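Local coordinates for DUF4973 domain-containing protein (Bacteroides thetaiotaomicron, PDB 4QNI) that is of unknown function but is thought to be an auxiliary nutrient-binding protein, probably a lipoprotein, built from two beta-rich domains, at residues Y93-A104 / R128-P139; R84-Y92 / D224-K232. All coordinates share one frame; numbering follows the deposited sequence.

Contact 1: Y93-A104 / R128-P139; sequences YEDMGAEGLAYA and RNIDMSEKWVLP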
loop_
_atom_site.group_PDB
_atom_site.type_symbol
_atom_site.label_atom_id
_atom_site.label_comp_id
_atom_site.label_asym_id
_atom_site.label_seq_id
_atom_site.Cartn_x
_atom_site.Cartn_y
_atom_site.Cartn_z
ATOM N N TYR A 93 -6.499 26.367 5.138
ATOM C CA TYR A 93 -6.273 26.309 6.579
ATOM C C TYR A 93 -5.742 27.669 6.968
ATOM O O TYR A 93 -4.874 28.204 6.258
ATOM C CB TYR A 93 -5.288 25.191 6.955
ATOM C CG TYR A 93 -5.796 23.807 6.638
ATOM C CD1 TYR A 93 -6.760 23.199 7.436
ATOM C CD2 TYR A 93 -5.289 23.087 5.558
ATOM C CE1 TYR A 93 -7.228 21.918 7.155
ATOM C CE2 TYR A 93 -5.748 21.799 5.268
ATOM C CZ TYR A 93 -6.712 21.215 6.076
ATOM O OH TYR A 93 -7.207 19.959 5.799
ATOM N N GLU A 94 -6.311 28.285 7.995
ATOM C CA GLU A 94 -5.883 29.624 8.389
ATOM C C GLU A 94 -4.778 29.530 9.406
ATOM O O GLU A 94 -4.762 28.665 10.261
ATOM C CB GLU A 94 -7.044 30.481 8.909
ATOM C CG GLU A 94 -8.028 30.902 7.830
ATOM C CD GLU A 94 -7.516 31.819 6.730
ATOM O OE1 GLU A 94 -6.745 32.765 7.024
ATOM O OE2 GLU A 94 -7.927 31.608 5.566
ATOM N N ASP A 95 -3.826 30.414 9.265
ATOM C CA ASP A 95 -2.621 30.490 10.073
ATOM C C ASP A 95 -2.882 31.123 11.455
ATOM O O ASP A 95 -2.876 32.334 11.611
ATOM C CB ASP A 95 -1.580 31.306 9.296
ATOM C CG ASP A 95 -0.181 31.202 9.838
ATOM O OD1 ASP A 95 -0.018 30.674 10.953
ATOM O OD2 ASP A 95 0.761 31.634 9.130
HETATM N N MSE A 96 -3.013 30.276 12.450
HETATM C CA MSE A 96 -3.231 30.631 13.852
HETATM C C MSE A 96 -2.043 31.333 14.482
HETATM O O MSE A 96 -2.236 32.068 15.453
HETATM C CB MSE A 96 -3.492 29.354 14.630
HETATM C CG MSE A 96 -4.348 29.553 15.817
HETATM SE SE MSE A 96 -4.534 27.818 16.604
HETATM C CE MSE A 96 -6.021 28.232 17.685
ATOM N N GLY A 97 -0.837 31.063 13.972
ATOM C CA GLY A 97 0.396 31.663 14.474
ATOM C C GLY A 97 0.821 32.950 13.789
ATOM O O GLY A 97 1.901 33.471 14.074
ATOM N N ALA A 98 -0.037 33.505 12.914
ATOM C CA ALA A 98 0.266 34.745 12.195
ATOM C C ALA A 98 0.442 35.933 13.152
ATOM O O ALA A 98 -0.090 35.926 14.272
ATOM C CB ALA A 98 -0.819 35.047 11.162
ATOM N N GLU A 99 1.225 36.933 12.695
ATOM C CA GLU A 99 1.563 38.174 13.389
ATOM C C GLU A 99 0.323 38.878 13.902
ATOM O O GLU A 99 -0.580 39.168 13.112
ATOM C CB GLU A 99 2.328 39.111 12.425
ATOM C CG GLU A 99 2.899 40.384 13.043
ATOM C CD GLU A 99 3.893 40.181 14.170
ATOM O OE1 GLU A 99 4.746 39.266 14.071
ATOM O OE2 GLU A 99 3.777 40.910 15.180
ATOM N N GLY A 100 0.286 39.118 15.212
ATOM C CA GLY A 100 -0.804 39.828 15.876
ATOM C C GLY A 100 -1.908 38.987 16.479
ATOM O O GLY A 100 -2.713 39.515 17.255
ATOM N N LEU A 101 -2.013 37.694 16.081
ATOM C CA LEU A 101 -3.067 36.812 16.620
ATOM C C LEU A 101 -2.730 36.470 18.053
ATOM O O LEU A 101 -1.557 36.416 18.439
ATOM C CB LEU A 101 -3.285 35.534 15.778
ATOM C CG LEU A 101 -3.761 35.746 14.330
ATOM C CD1 LEU A 101 -4.007 34.451 13.642
ATOM C CD2 LEU A 101 -5.044 36.508 14.277
ATOM N N ALA A 102 -3.738 36.318 18.854
ATOM C CA ALA A 102 -3.512 36.048 20.261
ATOM C C ALA A 102 -4.177 34.727 20.673
ATOM O O ALA A 102 -4.575 34.559 21.822
ATOM C CB ALA A 102 -4.032 37.218 21.092
ATOM N N TYR A 103 -4.239 33.772 19.719
ATOM C CA TYR A 103 -4.832 32.474 19.961
ATOM C C TYR A 103 -3.841 31.538 20.579
ATOM O O TYR A 103 -4.207 30.783 21.462
ATOM C CB TYR A 103 -5.377 31.877 18.662
ATOM C CG TYR A 103 -6.618 32.565 18.140
ATOM C CD1 TYR A 103 -7.691 32.849 18.983
ATOM C CD2 TYR A 103 -6.734 32.913 16.795
ATOM C CE1 TYR A 103 -8.840 33.473 18.505
ATOM C CE2 TYR A 103 -7.895 33.510 16.299
ATOM C CZ TYR A 103 -8.948 33.780 17.158
ATOM O OH TYR A 103 -10.078 34.399 16.688
ATOM N N ALA A 104 -2.581 31.612 20.149
ATOM C CA ALA A 104 -1.557 30.693 20.574
ATOM C C ALA A 104 -0.225 31.356 20.848
ATOM O O ALA A 104 0.184 32.266 20.134
ATOM C CB ALA A 104 -1.361 29.657 19.480
ATOM N N ARG A 128 -10.950 32.111 23.456
ATOM C CA ARG A 128 -12.076 33.035 23.599
ATOM C C ARG A 128 -12.415 33.729 22.274
ATOM O O ARG A 128 -11.553 34.334 21.631
ATOM C CB ARG A 128 -11.778 34.066 24.679
ATOM C CG ARG A 128 -11.888 33.441 26.060
ATOM C CD ARG A 128 -11.552 34.421 27.143
ATOM N NE ARG A 128 -10.212 34.980 26.990
ATOM C CZ ARG A 128 -9.764 36.048 27.640
ATOM N NH1 ARG A 128 -10.554 36.697 28.488
ATOM N NH2 ARG A 128 -8.523 36.467 27.457
ATOM N N ASN A 129 -13.666 33.561 21.857
ATOM C CA ASN A 129 -14.304 34.104 20.655
ATOM C C ASN A 129 -13.724 33.574 19.361
ATOM O O ASN A 129 -13.958 34.184 18.313
ATOM C CB ASN A 129 -14.307 35.630 20.639
ATOM C CG ASN A 129 -15.164 36.183 21.726
ATOM O OD1 ASN A 129 -16.319 35.802 21.897
ATOM N ND2 ASN A 129 -14.580 37.014 22.535
ATOM N N ILE A 130 -13.016 32.419 19.401
ATOM C CA ILE A 130 -12.477 31.849 18.172
ATOM C C ILE A 130 -13.667 31.471 17.243
ATOM O O ILE A 130 -14.732 31.045 17.718
ATOM C CB ILE A 130 -11.512 30.660 18.445
ATOM C CG1 ILE A 130 -10.564 30.438 17.243
ATOM C CG2 ILE A 130 -12.257 29.345 18.888
ATOM C CD1 ILE A 130 -9.422 29.454 17.486
ATOM N N ASP A 131 -13.514 31.754 15.951
ATOM C CA ASP A 131 -14.477 31.379 14.937
ATOM C C ASP A 131 -13.901 30.140 14.279
ATOM O O ASP A 131 -12.925 30.227 13.529
ATOM C CB ASP A 131 -14.714 32.528 13.928
ATOM C CG ASP A 131 -15.870 32.263 12.961
ATOM O OD1 ASP A 131 -16.236 31.077 12.771
ATOM O OD2 ASP A 131 -16.435 33.234 12.431
HETATM N N MSE A 132 -14.454 28.978 14.613
HETATM C CA MSE A 132 -13.958 27.695 14.120
HETATM C C MSE A 132 -14.297 27.455 12.630
HETATM O O MSE A 132 -13.837 26.455 12.057
HETATM C CB MSE A 132 -14.430 26.545 15.019
HETATM C CG MSE A 132 -13.731 26.540 16.391
HETATM SE SE MSE A 132 -11.798 26.192 16.233
HETATM C CE MSE A 132 -11.869 24.346 15.705
ATOM N N SER A 133 -15.002 28.424 11.994
ATOM C CA SER A 133 -15.320 28.465 10.554
ATOM C C SER A 133 -14.039 28.553 9.760
ATOM O O SER A 133 -13.956 28.064 8.637
ATOM C CB SER A 133 -16.186 29.673 10.235
ATOM O OG SER A 133 -17.511 29.207 10.128
ATOM N N GLU A 134 -13.049 29.224 10.351
ATOM C CA GLU A 134 -11.687 29.309 9.849
ATOM C C GLU A 134 -11.076 28.007 10.239
ATOM O O GLU A 134 -11.249 27.572 11.383
ATOM C CB GLU A 134 -10.933 30.502 10.488
ATOM C CG GLU A 134 -11.669 31.830 10.496
ATOM C CD GLU A 134 -12.009 32.422 9.144
ATOM O OE1 GLU A 134 -11.212 32.260 8.191
ATOM O OE2 GLU A 134 -13.097 33.034 9.035
ATOM N N LYS A 135 -10.427 27.326 9.324
ATOM C CA LYS A 135 -9.862 26.012 9.660
ATOM C C LYS A 135 -8.488 26.284 10.292
ATOM O O LYS A 135 -7.456 26.152 9.633
ATOM C CB LYS A 135 -9.819 25.142 8.382
ATOM C CG LYS A 135 -11.220 24.862 7.774
ATOM C CD LYS A 135 -11.202 24.531 6.262
ATOM C CE LYS A 135 -10.345 23.341 5.884
ATOM N NZ LYS A 135 -10.599 22.930 4.476
ATOM N N TRP A 136 -8.507 26.805 11.546
ATOM C CA TRP A 136 -7.322 27.263 12.278
ATOM C C TRP A 136 -6.299 26.158 12.436
ATOM O O TRP A 136 -6.614 25.077 12.922
ATOM C CB TRP A 136 -7.682 27.850 13.644
ATOM C CG TRP A 136 -8.433 29.160 13.563
ATOM C CD1 TRP A 136 -9.729 29.380 13.922
ATOM C CD2 TRP A 136 -7.932 30.420 13.075
ATOM N NE1 TRP A 136 -10.049 30.708 13.742
ATOM C CE2 TRP A 136 -8.967 31.365 13.221
ATOM C CE3 TRP A 136 -6.688 30.854 12.579
ATOM C CZ2 TRP A 136 -8.808 32.716 12.861
ATOM C CZ3 TRP A 136 -6.531 32.188 12.225
ATOM C CH2 TRP A 136 -7.583 33.100 12.364
ATOM N N VAL A 137 -5.072 26.457 12.033
ATOM C CA VAL A 137 -3.937 25.554 12.082
ATOM C C VAL A 137 -2.741 26.302 12.698
ATOM O O VAL A 137 -2.525 27.484 12.380
ATOM C CB VAL A 137 -3.642 25.060 10.619
ATOM C CG1 VAL A 137 -2.171 24.791 10.368
ATOM C CG2 VAL A 137 -4.466 23.840 10.274
ATOM N N LEU A 138 -1.931 25.603 13.512
ATOM C CA LEU A 138 -0.719 26.203 14.037
ATOM C C LEU A 138 0.463 25.539 13.337
ATOM O O LEU A 138 0.740 24.371 13.632
ATOM C CB LEU A 138 -0.636 26.072 15.574
ATOM C CG LEU A 138 0.612 26.670 16.241
ATOM C CD1 LEU A 138 0.688 28.180 16.007
ATOM C CD2 LEU A 138 0.643 26.323 17.753
ATOM N N PRO A 139 1.149 26.232 12.377
ATOM C CA PRO A 139 2.280 25.588 11.671
ATOM C C PRO A 139 3.635 25.847 12.363
ATOM O O PRO A 139 3.992 26.990 12.591
ATOM C CB PRO A 139 2.210 26.223 10.283
ATOM C CG PRO A 139 1.645 27.645 10.524
ATOM C CD PRO A 139 0.916 27.608 11.875
HETATM O O HOH W 1 -11.431 33.405 14.751
HETATM O O HOH W 2 -11.239 35.810 18.397
#
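Strand 93-95 lies beside strand 135-139 in parallel register, Glu-94 opposite Trp-136 with their CA atoms 4.8 Å apart, and three backbone hydrogen bonds anchor it: Glu-94 N to Lys-135 O (2.9 Å), Val-137 N to Glu-94 O (2.8 Å) and Met-96 N to Val-137 O (2.8 Å). The Trp-136 indole is covered on both faces. Glu-94 CB sits over one, 4.1 Å from the centroid of the six-membered ring; on the opposite face Tyr-103 arrives edge-on, CE2 3.6 Å from Trp-136 CZ2 and planes at 61°, a T-shaped pair. Ile-130 CG1 lies over a face of Tyr-103, while its CD1 meets the selenomethionine methyl CE of Met-96, carried there by a chain extended beyond CG (chi2 180°). One water joins Tyr-103 OH to the backbone N of Asp-131. Replacing Tyr-103 with an alanine would probably uncover one indole face and leave this water without its hydroxyl partner. Lys-135 NZ stands over the Tyr-93 ring, 4.8 Å from its centroid, a cation-pi contact, and also donates to Leu-91 O. Glu-94 and Glu-134 bring like charges close, but Glu-134 is also salt-bridged to Arg-231, which probably eases their repulsion.

Contact 2: R84-Y92 / D224-K232; sequences RYATRTELY and DEDYTDRRK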
loop_
_atom_site.group_PDB
_atom_site.type_symbol
_atom_site.label_atom_id
_atom_site.label_comp_id
_atom_site.label_asym_id
_atom_site.label_seq_id
_atom_site.Cartn_x
_atom_site.Cartn_y
_atom_site.Cartn_z
ATOM N N ARG A 84 -3.366 21.641 -1.877
ATOM C CA ARG A 84 -4.616 21.001 -1.519
ATOM C C ARG A 84 -5.858 21.687 -2.119
ATOM O O ARG A 84 -6.804 20.992 -2.512
ATOM C CB ARG A 84 -4.736 20.976 0.010
ATOM C CG ARG A 84 -5.395 19.733 0.570
ATOM C CD ARG A 84 -4.421 19.003 1.472
ATOM N NE ARG A 84 -5.020 18.642 2.759
ATOM C CZ ARG A 84 -4.358 18.057 3.754
ATOM N NH1 ARG A 84 -3.068 17.760 3.620
ATOM N NH2 ARG A 84 -4.976 17.765 4.891
ATOM N N TYR A 85 -5.890 23.024 -2.139
ATOM C CA TYR A 85 -7.093 23.734 -2.561
ATOM C C TYR A 85 -6.910 24.686 -3.752
ATOM O O TYR A 85 -7.905 25.246 -4.220
ATOM C CB TYR A 85 -7.655 24.516 -1.360
ATOM C CG TYR A 85 -7.976 23.632 -0.170
ATOM C CD1 TYR A 85 -9.031 22.723 -0.216
ATOM C CD2 TYR A 85 -7.219 23.694 0.995
ATOM C CE1 TYR A 85 -9.322 21.898 0.868
ATOM C CE2 TYR A 85 -7.507 22.879 2.087
ATOM C CZ TYR A 85 -8.567 21.987 2.021
ATOM O OH TYR A 85 -8.867 21.182 3.091
ATOM N N ALA A 86 -5.666 24.888 -4.221
ATOM C CA ALA A 86 -5.331 25.791 -5.325
ATOM C C ALA A 86 -5.983 27.191 -5.139
ATOM O O ALA A 86 -5.736 27.831 -4.123
ATOM C CB ALA A 86 -5.722 25.169 -6.668
ATOM N N THR A 87 -6.829 27.623 -6.087
ATOM C CA THR A 87 -7.499 28.930 -6.147
ATOM C C THR A 87 -8.590 29.116 -5.060
ATOM O O THR A 87 -8.899 30.262 -4.703
ATOM C CB THR A 87 -8.136 29.116 -7.551
ATOM O OG1 THR A 87 -7.303 28.533 -8.561
ATOM C CG2 THR A 87 -8.390 30.576 -7.890
ATOM N N ARG A 88 -9.187 28.013 -4.563
ATOM C CA ARG A 88 -10.263 28.061 -3.579
ATOM C C ARG A 88 -9.741 28.439 -2.186
ATOM O O ARG A 88 -9.740 27.611 -1.283
ATOM C CB ARG A 88 -11.019 26.727 -3.549
ATOM C CG ARG A 88 -11.933 26.527 -4.752
ATOM C CD ARG A 88 -12.835 25.328 -4.539
ATOM N NE ARG A 88 -12.073 24.078 -4.607
ATOM C CZ ARG A 88 -12.541 22.887 -4.258
ATOM N NH1 ARG A 88 -13.781 22.760 -3.794
ATOM N NH2 ARG A 88 -11.773 21.811 -4.363
ATOM N N THR A 89 -9.357 29.717 -2.011
ATOM C CA THR A 89 -8.782 30.290 -0.774
ATOM C C THR A 89 -9.771 30.279 0.415
ATOM O O THR A 89 -9.352 30.356 1.583
ATOM C CB THR A 89 -8.299 31.715 -1.039
ATOM O OG1 THR A 89 -9.404 32.498 -1.509
ATOM C CG2 THR A 89 -7.122 31.766 -2.037
ATOM N N GLU A 90 -11.079 30.167 0.108
ATOM C CA GLU A 90 -12.145 30.109 1.101
ATOM C C GLU A 90 -12.058 28.794 1.921
ATOM O O GLU A 90 -12.611 28.712 3.014
ATOM C CB GLU A 90 -13.524 30.241 0.423
ATOM C CG GLU A 90 -13.685 31.463 -0.474
ATOM C CD GLU A 90 -13.628 31.256 -1.985
ATOM O OE1 GLU A 90 -12.906 30.346 -2.466
ATOM O OE2 GLU A 90 -14.286 32.049 -2.697
ATOM N N LEU A 91 -11.331 27.789 1.397
ATOM C CA LEU A 91 -11.150 26.479 2.015
ATOM C C LEU A 91 -9.796 26.319 2.681
ATOM O O LEU A 91 -9.542 25.266 3.265
ATOM C CB LEU A 91 -11.307 25.386 0.935
ATOM C CG LEU A 91 -12.648 25.325 0.199
ATOM C CD1 LEU A 91 -12.673 24.159 -0.750
ATOM C CD2 LEU A 91 -13.805 25.217 1.167
ATOM N N TYR A 92 -8.898 27.323 2.554
ATOM C CA TYR A 92 -7.535 27.230 3.104
ATOM C C TYR A 92 -7.524 27.045 4.605
ATOM O O TYR A 92 -8.432 27.524 5.271
ATOM C CB TYR A 92 -6.751 28.504 2.802
ATOM C CG TYR A 92 -6.152 28.639 1.420
ATOM C CD1 TYR A 92 -6.489 27.757 0.400
ATOM C CD2 TYR A 92 -5.241 29.651 1.133
ATOM C CE1 TYR A 92 -5.932 27.875 -0.869
ATOM C CE2 TYR A 92 -4.661 29.768 -0.129
ATOM C CZ TYR A 92 -5.004 28.874 -1.124
ATOM O OH TYR A 92 -4.448 29.021 -2.368
ATOM N N ASP A 224 -20.863 21.622 4.921
ATOM C CA ASP A 224 -19.740 21.166 5.735
ATOM C C ASP A 224 -18.533 22.058 5.449
ATOM O O ASP A 224 -18.653 23.044 4.709
ATOM C CB ASP A 224 -19.429 19.653 5.541
ATOM C CG ASP A 224 -18.947 19.214 4.157
ATOM O OD1 ASP A 224 -18.291 20.028 3.459
ATOM O OD2 ASP A 224 -19.178 18.037 3.795
ATOM N N GLU A 225 -17.397 21.722 6.072
ATOM C CA GLU A 225 -16.098 22.386 6.012
ATOM C C GLU A 225 -15.549 22.603 4.601
ATOM O O GLU A 225 -14.680 23.461 4.422
ATOM C CB GLU A 225 -15.092 21.512 6.749
ATOM C CG GLU A 225 -14.267 22.250 7.749
ATOM C CD GLU A 225 -13.435 21.288 8.564
ATOM O OE1 GLU A 225 -12.521 20.659 7.987
ATOM O OE2 GLU A 225 -13.673 21.187 9.788
ATOM N N ASP A 226 -15.955 21.772 3.623
ATOM C CA ASP A 226 -15.401 21.902 2.282
ATOM C C ASP A 226 -16.287 22.781 1.361
ATOM O O ASP A 226 -15.966 22.937 0.189
ATOM C CB ASP A 226 -15.057 20.528 1.678
ATOM C CG ASP A 226 -13.866 19.846 2.353
ATOM O OD1 ASP A 226 -13.018 20.563 2.954
ATOM O OD2 ASP A 226 -13.775 18.608 2.278
ATOM N N TYR A 227 -17.296 23.466 1.935
ATOM C CA TYR A 227 -18.133 24.459 1.245
ATOM C C TYR A 227 -17.431 25.802 1.333
ATOM O O TYR A 227 -17.107 26.257 2.436
ATOM C CB TYR A 227 -19.544 24.550 1.882
ATOM C CG TYR A 227 -20.506 23.463 1.449
ATOM C CD1 TYR A 227 -20.200 22.116 1.634
ATOM C CD2 TYR A 227 -21.732 23.781 0.857
ATOM C CE1 TYR A 227 -21.066 21.112 1.204
ATOM C CE2 TYR A 227 -22.629 22.783 0.466
ATOM C CZ TYR A 227 -22.287 21.449 0.634
ATOM O OH TYR A 227 -23.143 20.452 0.251
ATOM N N THR A 228 -17.217 26.468 0.185
ATOM C CA THR A 228 -16.552 27.773 0.177
ATOM C C THR A 228 -17.447 28.824 0.851
ATOM O O THR A 228 -16.930 29.806 1.371
ATOM C CB THR A 228 -16.154 28.199 -1.252
ATOM O OG1 THR A 228 -17.331 28.418 -2.020
ATOM C CG2 THR A 228 -15.233 27.199 -1.953
ATOM N N ASP A 229 -18.776 28.606 0.857
ATOM C CA ASP A 229 -19.788 29.514 1.463
ATOM C C ASP A 229 -20.241 29.104 2.907
ATOM O O ASP A 229 -21.191 29.710 3.416
ATOM C CB ASP A 229 -21.034 29.659 0.538
ATOM C CG ASP A 229 -21.675 28.373 0.030
ATOM O OD1 ASP A 229 -21.084 27.290 0.242
ATOM O OD2 ASP A 229 -22.765 28.458 -0.611
ATOM N N ARG A 230 -19.530 28.135 3.566
ATOM C CA ARG A 230 -19.715 27.640 4.957
ATOM C C ARG A 230 -20.311 28.657 5.926
ATOM O O ARG A 230 -21.294 28.380 6.622
ATOM C CB ARG A 230 -18.327 27.329 5.606
ATOM C CG ARG A 230 -17.604 26.119 5.169
ATOM C CD ARG A 230 -16.438 25.764 6.065
ATOM N NE ARG A 230 -15.435 26.798 6.307
ATOM C CZ ARG A 230 -14.431 27.093 5.483
ATOM N NH1 ARG A 230 -14.342 26.511 4.296
ATOM N NH2 ARG A 230 -13.550 28.020 5.813
ATOM N N ARG A 231 -19.582 29.799 6.052
ATOM C CA ARG A 231 -19.758 30.878 7.033
ATOM C C ARG A 231 -21.176 31.475 7.019
ATOM O O ARG A 231 -21.630 31.996 8.041
ATOM C CB ARG A 231 -18.679 31.962 6.826
ATOM C CG ARG A 231 -17.238 31.437 7.021
ATOM C CD ARG A 231 -16.208 32.417 6.476
ATOM N NE ARG A 231 -14.812 32.001 6.652
ATOM C CZ ARG A 231 -14.120 31.245 5.792
ATOM N NH1 ARG A 231 -14.714 30.727 4.721
ATOM N NH2 ARG A 231 -12.837 30.964 6.025
ATOM N N LYS A 232 -21.882 31.354 5.888
ATOM C CA LYS A 232 -23.262 31.813 5.749
ATOM C C LYS A 232 -24.244 30.827 6.431
ATOM O O LYS A 232 -25.405 31.179 6.637
ATOM C CB LYS A 232 -23.619 31.939 4.241
ATOM C CG LYS A 232 -23.666 33.359 3.679
ATOM C CD LYS A 232 -24.145 33.411 2.197
ATOM C CE LYS A 232 -25.660 33.442 2.011
ATOM N NZ LYS A 232 -26.064 33.845 0.630
HETATM O O HOH W 3 -10.079 31.186 4.130
#
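Two arginines of 224-232 converge on one backbone carbonyl, Glu-90 O, in the 3-10 segment 89-91, just past the turn that ends helix 74-85. Arg-230 NH2 donates at 3.0 Å to Glu-90 O, nearly in line with the C=O (168° at the oxygen), although the acceptor is tilted 21° from the guanidinium plane. Weak bonds come from Arg-230 NH1 and from Arg-231 NH1, the latter 3.4 Å from Glu-90 O, with that oxygen near the guanidinium plane. A bend at chi3 (-54°) brings the end of the Arg-230 chain round to Glu-90 O. Arg-230 NH2 also donates to Ser-133 O, and Arg-231 is salt-bridged to Glu-134, so anionic and carbonyl partners would offset the closeness of the two cations. A water accepts weakly from Arg-231 NH2 and donates to Thr-89 O.

The van der Waals contacts centre on Leu-91 and Thr-228. Leu-91 CD2 reaches to 3.3 Å from Asp-226 O and meets the edge of the Arg-230 guanidinium, in its plane. The apolar ones are Thr-228 CG2, 3.9 Å from Leu-91 CG, and Thr-228 CB, 3.7 Å from Glu-90 CB.

Within 224-232, Asp-224 OD1 accepts from Asp-226 N, an Asx turn. Tyr-227 makes an edge-to-face pair with Tyr-281 of a second subunit. The whole is a loop-to-loop interface between the two domains, a 3-10 carbonyl meeting arginines from the loop between strands 215-219 and 234-240.

How the contacts relate
The centres of the two contacts lie about 16 Å apart. Along the chain, segment 84-92 runs straight into 93-104; 128-139 follows, and 224-232 comes much later, so the ends joined in contact 2 enclose contact 1 in sequence. Contact 1 belongs to the N-terminal domain, where it sets strand 93-95 beside strand 135-142 in a mixed sheet; contact 2 joins the 3-10 segment 89-91 to the C-terminal domain. They touch at Lys-135, whose NZ is 2.8 Å from Tyr-85 OH and 2.8 Å from Leu-91 O, both probable hydrogen bonds. This lysine of contact 1 ties strand 135-142 to the end of the helix (Tyr-85) and to the 3-10 segment (Leu-91) that meets the second domain.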